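Conserved hypothetical protein (Pyrococcus furiosus, PDB 1Y81) is of unknown function but belongs to the Rossmann-like CoA-binding domain family and binds coenzyme A. Local coordinates at residues 73-78 against 97-102; 31-36 against 123-128; 66-71 against 90-95. All blocks are in the same frame, centred on the assembly; numbering follows the deposited sequence.

Interaction 1: 73-78 against 97-102. With COA (coenzyme A), chain C; SCN (thiocyanate ion), chain B.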
loop_
_atom_site.group_PDB
_atom_site.type_symbol
_atom_site.label_atom_id
_atom_site.label_comp_id
_atom_site.label_asym_id
_atom_site.label_seq_id
_atom_site.Cartn_x
_atom_site.Cartn_y
_atom_site.Cartn_z
ATOM N N ILE A 73 -4.035 1.977 -2.740
ATOM C CA ILE A 73 -3.241 1.225 -1.764
ATOM C C ILE A 73 -1.876 0.948 -2.380
ATOM O O ILE A 73 -1.796 0.309 -3.444
ATOM C CB ILE A 73 -3.937 -0.076 -1.322
ATOM C CG1 ILE A 73 -5.294 0.255 -0.669
ATOM C CG2 ILE A 73 -3.066 -0.833 -0.307
ATOM C CD1 ILE A 73 -6.101 -0.948 -0.314
ATOM N N VAL A 74 -0.819 1.465 -1.733
ATOM C CA VAL A 74 0.570 1.275 -2.181
ATOM C C VAL A 74 1.202 0.073 -1.417
ATOM O O VAL A 74 1.145 0.010 -0.184
ATOM C CB VAL A 74 1.430 2.603 -2.030
ATOM C CG1 VAL A 74 2.934 2.366 -2.352
ATOM C CG2 VAL A 74 0.869 3.750 -2.913
ATOM N N PHE A 75 1.786 -0.874 -2.162
ATOM C CA PHE A 75 2.361 -2.092 -1.575
ATOM C C PHE A 75 3.884 -2.039 -1.581
ATOM O O PHE A 75 4.504 -1.861 -2.647
ATOM C CB PHE A 75 1.944 -3.341 -2.358
ATOM C CG PHE A 75 0.487 -3.702 -2.225
ATOM C CD1 PHE A 75 0.114 -4.865 -1.553
ATOM C CD2 PHE A 75 -0.506 -2.877 -2.779
ATOM C CE1 PHE A 75 -1.246 -5.206 -1.432
ATOM C CE2 PHE A 75 -1.865 -3.206 -2.648
ATOM C CZ PHE A 75 -2.223 -4.366 -1.991
ATOM N N VAL A 76 4.485 -2.186 -0.403
ATOM C CA VAL A 76 5.937 -2.323 -0.302
ATOM C C VAL A 76 6.309 -3.565 0.578
ATOM O O VAL A 76 7.163 -3.504 1.489
ATOM C CB VAL A 76 6.586 -0.980 0.140
ATOM C CG1 VAL A 76 6.247 -0.656 1.589
ATOM C CG2 VAL A 76 8.111 -0.976 -0.097
ATOM N N VAL A 77 5.643 -4.691 0.284
ATOM C CA VAL A 77 5.862 -5.972 0.954
ATOM C C VAL A 77 6.252 -7.030 -0.105
ATOM O O VAL A 77 5.959 -6.827 -1.292
ATOM C CB VAL A 77 4.586 -6.464 1.728
ATOM C CG1 VAL A 77 4.257 -5.518 2.852
ATOM C CG2 VAL A 77 3.353 -6.598 0.787
ATOM N N PRO A 78 6.899 -8.142 0.325
ATOM C CA PRO A 78 7.230 -9.230 -0.632
ATOM C C PRO A 78 5.969 -9.754 -1.345
ATOM O O PRO A 78 4.882 -9.728 -0.766
ATOM C CB PRO A 78 7.832 -10.312 0.261
ATOM C CG PRO A 78 8.323 -9.603 1.465
ATOM C CD PRO A 78 7.362 -8.467 1.690
ATOM N N LEU A 97 -4.657 -0.477 -6.883
ATOM C CA LEU A 97 -3.588 -1.106 -6.107
ATOM C C LEU A 97 -2.231 -0.895 -6.800
ATOM O O LEU A 97 -2.018 -1.361 -7.920
ATOM C CB LEU A 97 -3.880 -2.606 -5.893
ATOM C CG LEU A 97 -5.236 -3.110 -5.336
ATOM C CD1 LEU A 97 -5.230 -4.647 -5.188
ATOM C CD2 LEU A 97 -5.601 -2.441 -4.002
ATOM N N TRP A 98 -1.328 -0.189 -6.115
ATOM C CA TRP A 98 -0.040 0.237 -6.667
ATOM C C TRP A 98 1.073 -0.576 -6.037
ATOM O O TRP A 98 1.261 -0.518 -4.830
ATOM C CB TRP A 98 0.172 1.718 -6.352
ATOM C CG TRP A 98 1.487 2.309 -6.858
ATOM C CD1 TRP A 98 2.769 1.972 -6.464
ATOM C CD2 TRP A 98 1.630 3.362 -7.820
ATOM N NE1 TRP A 98 3.694 2.747 -7.154
ATOM C CE2 TRP A 98 3.017 3.606 -7.983
ATOM C CE3 TRP A 98 0.712 4.120 -8.573
ATOM C CZ2 TRP A 98 3.512 4.585 -8.871
ATOM C CZ3 TRP A 98 1.207 5.089 -9.456
ATOM C CH2 TRP A 98 2.591 5.310 -9.595
ATOM N N PHE A 99 1.831 -1.304 -6.854
ATOM C CA PHE A 99 2.933 -2.123 -6.336
ATOM C C PHE A 99 4.276 -1.483 -6.636
ATOM O O PHE A 99 4.619 -1.264 -7.811
ATOM C CB PHE A 99 2.865 -3.555 -6.901
ATOM C CG PHE A 99 1.621 -4.301 -6.491
ATOM C CD1 PHE A 99 1.652 -5.206 -5.429
ATOM C CD2 PHE A 99 0.417 -4.089 -7.165
ATOM C CE1 PHE A 99 0.476 -5.901 -5.020
ATOM C CE2 PHE A 99 -0.754 -4.764 -6.777
ATOM C CZ PHE A 99 -0.734 -5.662 -5.703
ATOM N N GLN A 100 5.038 -1.165 -5.582
ATOM C CA GLN A 100 6.420 -0.697 -5.755
ATOM C C GLN A 100 7.226 -1.800 -6.411
ATOM O O GLN A 100 6.921 -2.979 -6.205
ATOM C CB GLN A 100 7.054 -0.332 -4.411
ATOM C CG GLN A 100 6.535 0.953 -3.836
ATOM C CD GLN A 100 6.922 2.162 -4.639
ATOM O OE1 GLN A 100 6.132 2.644 -5.456
ATOM N NE2 GLN A 100 8.142 2.680 -4.416
ATOM N N PRO A 101 8.230 -1.424 -7.243
ATOM C CA PRO A 101 9.094 -2.448 -7.836
ATOM C C PRO A 101 9.654 -3.383 -6.775
ATOM O O PRO A 101 10.222 -2.918 -5.761
ATOM C CB PRO A 101 10.209 -1.630 -8.485
ATOM C CG PRO A 101 9.570 -0.360 -8.862
ATOM C CD PRO A 101 8.594 -0.072 -7.709
ATOM N N GLY A 102 9.479 -4.684 -7.000
ATOM C CA GLY A 102 9.920 -5.730 -6.077
ATOM C C GLY A 102 8.769 -6.391 -5.350
ATOM O O GLY A 102 8.911 -7.500 -4.831
HETATM N N1A COA C . 0.650 -6.304 6.069
HETATM C C2A COA C . 1.366 -5.145 6.232
HETATM N N3A COA C . 2.733 -5.188 6.356
HETATM C C4A COA C . 3.375 -6.386 6.358
HETATM C C5A COA C . 2.676 -7.581 6.200
HETATM C C6A COA C . 1.297 -7.538 6.052
HETATM N N6A COA C . 0.607 -8.660 5.909
HETATM N N7A COA C . 3.577 -8.595 6.212
HETATM C C8A COA C . 4.814 -8.061 6.368
HETATM N N9A COA C . 4.696 -6.701 6.464
HETATM C C1B COA C . 5.761 -5.698 6.682
HETATM C C2B COA C . 7.046 -6.302 7.248
HETATM O O2B COA C . 6.922 -6.768 8.615
HETATM C C3B COA C . 7.978 -5.106 7.012
HETATM O O3B COA C . 7.878 -4.119 8.021
HETATM P P3B COA C . 8.810 -4.179 9.354
HETATM O O7A COA C . 7.977 -3.926 10.576
HETATM O O8A COA C . 9.848 -3.128 9.178
HETATM O O9A COA C . 9.335 -5.575 9.494
HETATM C C4B COA C . 7.464 -4.468 5.715
HETATM O O4B COA C . 6.138 -4.986 5.517
HETATM C C5B COA C . 8.354 -4.773 4.494
HETATM O O5B COA C . 8.456 -6.176 4.371
HETATM P P1A COA C . 9.890 -6.905 4.307
HETATM O O1A COA C . 9.703 -8.401 4.385
HETATM O O2A COA C . 10.808 -6.318 5.356
HETATM O O3A COA C . 10.330 -6.506 2.811
HETATM P P2A COA C . 11.565 -5.555 2.425
HETATM O O4A COA C . 12.862 -6.223 2.803
HETATM O O5A COA C . 11.491 -4.170 2.955
HETATM O O6A COA C . 11.433 -5.474 0.835
HETATM C CBP COA C . 10.269 -5.298 -1.263
HETATM C CCP COA C . 10.306 -4.873 0.222
HETATM C CDP COA C . 9.025 -4.650 -1.886
HETATM C CEP COA C . 10.115 -6.814 -1.361
HETATM C CAP COA C . 11.569 -4.877 -1.986
HETATM O OAP COA C . 11.581 -5.366 -3.316
HETATM C C9P COA C . 11.597 -3.375 -1.971
HETATM O O9P COA C . 12.263 -2.733 -0.930
HETATM N N8P COA C . 10.919 -2.756 -2.948
HETATM C C7P COA C . 10.731 -1.316 -3.067
HETATM C C6P COA C . 11.889 -0.588 -3.635
HETATM C C5P COA C . 11.499 0.856 -3.771
HETATM O O5P COA C . 10.477 1.340 -3.230
HETATM N N4P COA C . 12.368 1.508 -4.498
HETATM C C3P COA C . 12.322 2.892 -4.840
HETATM C C2P COA C . 12.400 3.060 -6.357
HETATM S S1P COA C . 10.934 2.335 -7.164
HETATM S S SCN B . 11.998 6.669 -5.517
HETATM C C SCN B . 10.478 5.879 -5.133
HETATM N N SCN B . 9.435 5.392 -4.944
#
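Strands 72-75 and 96-99 run side by side and parallel, pairing Ile73 with Leu97, Val74 with Trp98 and Phe75 with Phe99. Trp98 uses both its backbone groups: its N makes a nearly straight bond to Ile73 O (2.8 Å, 172°), and its O receives Phe75 N at 2.7 Å. Gln100 N then continues the ladder beyond the strand to Phe75 O.

The Phe75 side chain leaves with CG anti to its carbonyl carbon (chi1 -70°). Its CB lies 3.6 Å from Phe99 CD1, and CG and CD1 sit against Phe99 CE1. The ring edge at CD2 faces Trp98 O, which lies in the ring plane, and CE2 ends 3.9 Å from Leu97 CB. The two rings thus form an offset stack, centroids 4.3 Å apart and planes at 21°.

Past the strand, Gln100 bends at chi2, so that its NE2 donates to coenzyme A O5P (2.9 Å) while its OE1 accepts Trp98 NE1. Helices 79-91 and 106-115 pack on the Phe75 and Phe99 face, helix 125-128 on the Val74 and Trp98 face. Strand 72-75, helix 79-91 and strand 96-99 form a beta-alpha-beta unit, and strand 16-20 lies on the other side of strand 72-75.

Interaction 2: 31-36 against 123-128. With COA (coenzyme A), chain C; SCN (thiocyanate ion), chain B.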
loop_
_atom_site.group_PDB
_atom_site.type_symbol
_atom_site.label_atom_id
_atom_site.label_comp_id
_atom_site.label_asym_id
_atom_site.label_seq_id
_atom_site.Cartn_x
_atom_site.Cartn_y
_atom_site.Cartn_z
ATOM N N ASN A 31 9.078 3.134 5.639
ATOM C CA ASN A 31 9.299 4.387 6.358
ATOM C C ASN A 31 9.653 5.567 5.433
ATOM O O ASN A 31 9.079 6.650 5.558
ATOM C CB ASN A 31 10.402 4.200 7.401
ATOM C CG ASN A 31 10.446 5.321 8.385
ATOM O OD1 ASN A 31 11.310 6.171 8.308
ATOM N ND2 ASN A 31 9.482 5.348 9.322
ATOM N N ILE A 32 10.596 5.354 4.512
ATOM C CA ILE A 32 11.029 6.404 3.595
ATOM C C ILE A 32 9.865 6.956 2.789
ATOM O O ILE A 32 9.700 8.171 2.682
ATOM C CB ILE A 32 12.147 5.917 2.612
ATOM C CG1 ILE A 32 13.367 5.366 3.381
ATOM C CG2 ILE A 32 12.552 7.043 1.670
ATOM C CD1 ILE A 32 14.220 4.387 2.556
ATOM N N ILE A 33 9.059 6.053 2.226
ATOM C CA ILE A 33 7.891 6.444 1.431
ATOM C C ILE A 33 6.883 7.216 2.294
ATOM O O ILE A 33 6.420 8.290 1.898
ATOM C CB ILE A 33 7.233 5.226 0.748
ATOM C CG1 ILE A 33 8.218 4.596 -0.265
ATOM C CG2 ILE A 33 5.881 5.611 0.061
ATOM C CD1 ILE A 33 7.804 3.220 -0.699
ATOM N N LEU A 34 6.564 6.670 3.475
ATOM C CA LEU A 34 5.624 7.324 4.405
ATOM C C LEU A 34 6.023 8.769 4.662
ATOM O O LEU A 34 5.187 9.691 4.526
ATOM C CB LEU A 34 5.547 6.560 5.734
ATOM C CG LEU A 34 4.612 7.124 6.833
ATOM C CD1 LEU A 34 3.233 7.406 6.295
ATOM C CD2 LEU A 34 4.512 6.134 7.969
ATOM N N LYS A 35 7.294 8.977 5.028
ATOM C CA LYS A 35 7.817 10.334 5.297
ATOM C C LYS A 35 7.759 11.221 4.051
ATOM O O LYS A 35 7.307 12.376 4.127
ATOM C CB LYS A 35 9.236 10.290 5.879
ATOM C CG LYS A 35 9.274 9.751 7.298
ATOM C CD LYS A 35 10.623 9.874 7.933
ATOM C CE LYS A 35 10.656 9.146 9.274
ATOM N NZ LYS A 35 12.054 8.800 9.718
ATOM N N ASP A 36 8.177 10.669 2.907
ATOM C CA ASP A 36 8.144 11.413 1.642
ATOM C C ASP A 36 6.734 11.896 1.285
ATOM O O ASP A 36 6.534 13.090 0.971
ATOM C CB ASP A 36 8.694 10.578 0.490
ATOM C CG ASP A 36 8.689 11.345 -0.825
ATOM O OD1 ASP A 36 9.526 12.257 -0.971
ATOM O OD2 ASP A 36 7.841 11.054 -1.680
ATOM N N ARG A 123 6.479 1.076 -11.419
ATOM C CA ARG A 123 6.527 2.532 -11.267
ATOM C C ARG A 123 6.795 2.903 -9.814
ATOM O O ARG A 123 6.227 2.303 -8.886
ATOM C CB ARG A 123 5.222 3.189 -11.719
ATOM C CG ARG A 123 4.999 3.187 -13.240
ATOM C CD ARG A 123 3.959 4.223 -13.647
ATOM N NE ARG A 123 2.602 3.844 -13.262
ATOM C CZ ARG A 123 1.600 4.704 -13.086
ATOM N NH1 ARG A 123 1.792 6.015 -13.245
ATOM N NH2 ARG A 123 0.399 4.254 -12.737
ATOM N N CYS A 124 7.655 3.898 -9.640
ATOM C CA CYS A 124 8.077 4.342 -8.332
ATOM C C CYS A 124 7.165 5.472 -7.799
ATOM O O CYS A 124 7.172 6.557 -8.340
ATOM C CB CYS A 124 9.517 4.829 -8.438
ATOM S SG CYS A 124 10.705 3.522 -8.821
ATOM N N ILE A 125 6.417 5.209 -6.715
ATOM C CA ILE A 125 5.463 6.203 -6.151
ATOM C C ILE A 125 6.076 7.582 -5.805
ATOM O O ILE A 125 5.429 8.609 -6.018
ATOM C CB ILE A 125 4.665 5.628 -4.910
ATOM C CG1 ILE A 125 3.444 6.498 -4.553
ATOM C CG2 ILE A 125 5.570 5.452 -3.706
ATOM C CD1 ILE A 125 2.377 6.525 -5.600
HETATM N N MSE A 126 7.299 7.621 -5.254
HETATM C CA MSE A 126 7.907 8.917 -4.924
HETATM C C MSE A 126 8.314 9.695 -6.191
HETATM O O MSE A 126 8.204 10.910 -6.228
HETATM C CB MSE A 126 9.084 8.790 -3.948
HETATM C CG MSE A 126 8.752 8.030 -2.666
HETATM SE SE MSE A 126 10.217 8.100 -1.368
HETATM C CE MSE A 126 11.384 6.590 -1.901
ATOM N N VAL A 127 8.776 8.973 -7.212
ATOM C CA VAL A 127 9.019 9.573 -8.522
ATOM C C VAL A 127 7.716 10.122 -9.105
ATOM O O VAL A 127 7.645 11.300 -9.500
ATOM C CB VAL A 127 9.660 8.562 -9.507
ATOM C CG1 VAL A 127 9.712 9.148 -10.944
ATOM C CG2 VAL A 127 11.054 8.171 -9.028
ATOM N N GLU A 128 6.681 9.283 -9.137
ATOM C CA GLU A 128 5.428 9.658 -9.800
ATOM C C GLU A 128 4.676 10.792 -9.083
ATOM O O GLU A 128 3.919 11.532 -9.710
ATOM C CB GLU A 128 4.534 8.433 -10.042
ATOM C CG GLU A 128 5.204 7.291 -10.880
ATOM C CD GLU A 128 5.661 7.721 -12.289
ATOM O OE1 GLU A 128 4.963 8.539 -12.923
ATOM O OE2 GLU A 128 6.721 7.226 -12.763
HETATM N N1A COA C . 0.650 -6.304 6.069
HETATM C C2A COA C . 1.366 -5.145 6.232
HETATM N N3A COA C . 2.733 -5.188 6.356
HETATM C C4A COA C . 3.375 -6.386 6.358
HETATM C C5A COA C . 2.676 -7.581 6.200
HETATM C C6A COA C . 1.297 -7.538 6.052
HETATM N N6A COA C . 0.607 -8.660 5.909
HETATM N N7A COA C . 3.577 -8.595 6.212
HETATM C C8A COA C . 4.814 -8.061 6.368
HETATM N N9A COA C . 4.696 -6.701 6.464
HETATM C C1B COA C . 5.761 -5.698 6.682
HETATM C C2B COA C . 7.046 -6.302 7.248
HETATM O O2B COA C . 6.922 -6.768 8.615
HETATM C C3B COA C . 7.978 -5.106 7.012
HETATM O O3B COA C . 7.878 -4.119 8.021
HETATM P P3B COA C . 8.810 -4.179 9.354
HETATM O O7A COA C . 7.977 -3.926 10.576
HETATM O O8A COA C . 9.848 -3.128 9.178
HETATM O O9A COA C . 9.335 -5.575 9.494
HETATM C C4B COA C . 7.464 -4.468 5.715
HETATM O O4B COA C . 6.138 -4.986 5.517
HETATM C C5B COA C . 8.354 -4.773 4.494
HETATM O O5B COA C . 8.456 -6.176 4.371
HETATM P P1A COA C . 9.890 -6.905 4.307
HETATM O O1A COA C . 9.703 -8.401 4.385
HETATM O O2A COA C . 10.808 -6.318 5.356
HETATM O O3A COA C . 10.330 -6.506 2.811
HETATM P P2A COA C . 11.565 -5.555 2.425
HETATM O O4A COA C . 12.862 -6.223 2.803
HETATM O O5A COA C . 11.491 -4.170 2.955
HETATM O O6A COA C . 11.433 -5.474 0.835
HETATM C CBP COA C . 10.269 -5.298 -1.263
HETATM C CCP COA C . 10.306 -4.873 0.222
HETATM C CDP COA C . 9.025 -4.650 -1.886
HETATM C CEP COA C . 10.115 -6.814 -1.361
HETATM C CAP COA C . 11.569 -4.877 -1.986
HETATM O OAP COA C . 11.581 -5.366 -3.316
HETATM C C9P COA C . 11.597 -3.375 -1.971
HETATM O O9P COA C . 12.263 -2.733 -0.930
HETATM N N8P COA C . 10.919 -2.756 -2.948
HETATM C C7P COA C . 10.731 -1.316 -3.067
HETATM C C6P COA C . 11.889 -0.588 -3.635
HETATM C C5P COA C . 11.499 0.856 -3.771
HETATM O O5P COA C . 10.477 1.340 -3.230
HETATM N N4P COA C . 12.368 1.508 -4.498
HETATM C C3P COA C . 12.322 2.892 -4.840
HETATM C C2P COA C . 12.400 3.060 -6.357
HETATM S S1P COA C . 10.934 2.335 -7.164
HETATM S S SCN B . 11.998 6.669 -5.517
HETATM C C SCN B . 10.478 5.879 -5.133
HETATM N N SCN B . 9.435 5.392 -4.944
#
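The thiocyanate nitrogen is gripped by two hydrogen bonds, one from Met126 N at 3.1 Å (159° at the hydrogen) and one from Gln100 NE2. The ion, probably a guest from the crystallisation liquor, sits at the first turn of helix 125-128, where the N-H groups of a helix start would be expected to favour an anion. Ile125 N, in the same turn, donates to Gln100 OE1 instead.

Met126, a selenomethionine, carries the contact with helix 29-39. Its chain is extended through chi2 and bends at chi3 (-86°), which swings CE across Ile32, so that CE rests 3.8 Å from Ile32 CG2; the two side chains cross at about a right angle. SE lies over the start of the Asp36 side chain, 3.5 Å from Asp36 CB. With CG anti to its backbone N (chi1 -179°), Asp36 points its carboxylate at the Met126 stem, and OD2 comes within 3.3 Å of Met126 CG. The charge itself is met by Lys40, whose NZ forms a salt bridge with Asp36 OD2 and a weak bond to Met126 O. Deeper in, Ile33 CG2 and Ile125 CG2 touch at 3.8 Å, branch against branch.

Cys124, at the N-cap of the short helix, is joined by its SG to coenzyme A S1P in a 2.1 Å disulfide. The chemistry is therefore divided: between the helices the contact is side-chain packing, mainly apolar, with the Asp36 carboxylate against the Met126 stem, while the disulfide ties coenzyme A covalently to the chain, consistent with a pocket that places its sulfur next to Cys124.

Interaction 3: 66-71 against 90-95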
loop_
_atom_site.group_PDB
_atom_site.type_symbol
_atom_site.label_atom_id
_atom_site.label_comp_id
_atom_site.label_asym_id
_atom_site.label_seq_id
_atom_site.Cartn_x
_atom_site.Cartn_y
_atom_site.Cartn_z
ATOM N N LEU A 66 -9.431 -0.372 6.760
ATOM C CA LEU A 66 -9.239 0.939 6.169
ATOM C C LEU A 66 -10.584 1.626 5.894
ATOM O O LEU A 66 -11.580 0.946 5.596
ATOM C CB LEU A 66 -8.459 0.839 4.857
ATOM C CG LEU A 66 -6.969 0.495 4.909
ATOM C CD1 LEU A 66 -6.490 0.130 3.488
ATOM C CD2 LEU A 66 -6.140 1.642 5.490
ATOM N N PRO A 67 -10.624 2.963 6.014
ATOM C CA PRO A 67 -11.804 3.697 5.527
ATOM C C PRO A 67 -11.995 3.541 4.020
ATOM O O PRO A 67 -11.015 3.440 3.269
ATOM C CB PRO A 67 -11.496 5.154 5.887
ATOM C CG PRO A 67 -10.057 5.207 6.167
ATOM C CD PRO A 67 -9.639 3.856 6.642
ATOM N N LYS A 68 -13.250 3.541 3.584
ATOM C CA LYS A 68 -13.582 3.219 2.203
ATOM C C LYS A 68 -13.185 4.312 1.190
ATOM O O LYS A 68 -13.189 4.066 -0.020
ATOM C CB LYS A 68 -15.073 2.851 2.088
ATOM C CG LYS A 68 -15.510 1.711 3.043
ATOM C CD LYS A 68 -14.955 0.339 2.632
ATOM C CE LYS A 68 -15.178 -0.709 3.726
ATOM N NZ LYS A 68 -14.588 -2.054 3.380
ATOM N N ASP A 69 -12.821 5.494 1.695
ATOM C CA ASP A 69 -12.443 6.633 0.846
ATOM C C ASP A 69 -10.925 6.733 0.535
ATOM O O ASP A 69 -10.455 7.760 0.050
ATOM C CB ASP A 69 -12.979 7.957 1.434
ATOM C CG ASP A 69 -12.295 8.347 2.730
ATOM O OD1 ASP A 69 -11.610 7.499 3.340
ATOM O OD2 ASP A 69 -12.448 9.515 3.151
ATOM N N VAL A 70 -10.175 5.670 0.825
ATOM C CA VAL A 70 -8.763 5.583 0.418
ATOM C C VAL A 70 -8.684 5.531 -1.126
ATOM O O VAL A 70 -9.387 4.743 -1.753
ATOM C CB VAL A 70 -8.074 4.350 1.092
ATOM C CG1 VAL A 70 -6.778 3.965 0.398
ATOM C CG2 VAL A 70 -7.837 4.623 2.588
ATOM N N ASP A 71 -7.857 6.391 -1.719
ATOM C CA ASP A 71 -7.764 6.505 -3.189
ATOM C C ASP A 71 -6.953 5.378 -3.834
ATOM O O ASP A 71 -7.306 4.879 -4.900
ATOM C CB ASP A 71 -7.161 7.857 -3.592
ATOM C CG ASP A 71 -8.036 9.029 -3.200
ATOM O OD1 ASP A 71 -9.275 8.857 -3.131
ATOM O OD2 ASP A 71 -7.488 10.122 -2.970
ATOM N N VAL A 90 -9.257 -6.240 -2.408
ATOM C CA VAL A 90 -10.311 -6.383 -3.430
ATOM C C VAL A 90 -11.635 -6.797 -2.766
ATOM O O VAL A 90 -12.688 -6.222 -3.059
ATOM C CB VAL A 90 -9.885 -7.371 -4.573
ATOM C CG1 VAL A 90 -11.081 -7.768 -5.451
ATOM C CG2 VAL A 90 -8.792 -6.749 -5.423
ATOM N N GLU A 91 -11.560 -7.770 -1.855
ATOM C CA GLU A 91 -12.720 -8.207 -1.066
ATOM C C GLU A 91 -13.354 -7.049 -0.276
ATOM O O GLU A 91 -14.580 -6.991 -0.125
ATOM C CB GLU A 91 -12.334 -9.342 -0.125
ATOM C CG GLU A 91 -13.513 -10.229 0.291
ATOM C CD GLU A 91 -13.254 -11.012 1.575
ATOM O OE1 GLU A 91 -12.083 -11.081 2.023
ATOM O OE2 GLU A 91 -14.234 -11.562 2.142
ATOM N N ALA A 92 -12.515 -6.123 0.197
ATOM C CA ALA A 92 -12.954 -4.960 0.976
ATOM C C ALA A 92 -13.420 -3.815 0.083
ATOM O O ALA A 92 -13.818 -2.750 0.574
ATOM C CB ALA A 92 -11.815 -4.487 1.921
ATOM N N GLY A 93 -13.355 -4.027 -1.232
ATOM C CA GLY A 93 -13.893 -3.077 -2.206
ATOM C C GLY A 93 -12.914 -2.084 -2.800
ATOM O O GLY A 93 -13.319 -1.135 -3.469
ATOM N N PHE A 94 -11.620 -2.277 -2.566
ATOM C CA PHE A 94 -10.647 -1.339 -3.123
ATOM C C PHE A 94 -10.305 -1.713 -4.562
ATOM O O PHE A 94 -10.236 -2.894 -4.903
ATOM C CB PHE A 94 -9.422 -1.221 -2.215
ATOM C CG PHE A 94 -9.753 -0.682 -0.857
ATOM C CD1 PHE A 94 -10.036 0.674 -0.685
ATOM C CD2 PHE A 94 -9.843 -1.536 0.242
ATOM C CE1 PHE A 94 -10.378 1.182 0.587
ATOM C CE2 PHE A 94 -10.176 -1.039 1.506
ATOM C CZ PHE A 94 -10.449 0.328 1.670
ATOM N N LYS A 95 -10.122 -0.699 -5.395
ATOM C CA LYS A 95 -10.014 -0.896 -6.835
ATOM C C LYS A 95 -8.768 -0.260 -7.496
ATOM O O LYS A 95 -8.632 -0.316 -8.730
ATOM C CB LYS A 95 -11.289 -0.381 -7.522
#
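A Schellman motif closes helix 79-91, and the chain leaving it packs on the type I beta turn of Pro67 to Val70 that leads into strand 72-75. Gly93 makes the reversal possible: its phi of 96° would jam a side chain against the preceding carbonyl, and its N bonds back to Val90 O at 2.9 Å.

From the turn, Lys68 reaches across. Its CG stands anti to the carbonyl carbon and the chain bends at chi2 (-71°), then runs extended, so that NZ meets Ala92 O at 3.0 Å. The ammonium lies in the carbonyl plane and on a lone pair, with a C=O...N angle of 131°. Since this carbonyl belongs to the C-terminal end of a helix, the positive charge is probably favoured there by the helix dipole. The NZ also skirts the Ala92 methyl, CB, at 4.0 Å.

Phe94 supplies the apolar half. Its ring presents an edge to Pro67 O, which lies in the ring plane 3.5 Å from CZ, so the aromatic C-H rim faces a carbonyl that also takes a weak turn bond from Val70 N. Leu66 CB comes within 3.8 Å of Phe94 CZ and Val70 CB within 3.9 Å of Phe94 CE1; the ring tip is thus wedged into the concave side of the 66-70 segment. Leu66 and Val70 go on to touch Leu45 and Ala18, and Phe94 touches Ile73. The arrangement is that of a Rossmann-like sheet at the N-terminal ends of its strands, where the connection entering one strand meets the helix-to-strand link of the following beta-alpha-beta crossover.

In the fold
The three contacts divide the work of a Rossmann-like domain. The touching residues of interaction 1 are all buried, near the centre of the chain, and rely on backbone ladders and stacked rings; interactions 2 and 3 are only partly buried and lie on opposite sides of that centre, about 20 Å apart between centres. Interaction 1 pairs the two strands of the unit 72-75, 79-91, 96-99, while interaction 3 sets the end of its helix against the loop that enters it; Ile73 packs on Leu66 and Phe94. Interactions 1 and 2 meet through Gln100 and Ile125. Ligand chemistry gathers at the C-terminal strand ends, whereas interaction 3, at the other end and not touching the ligand, combines apolar packing with one lysine bond.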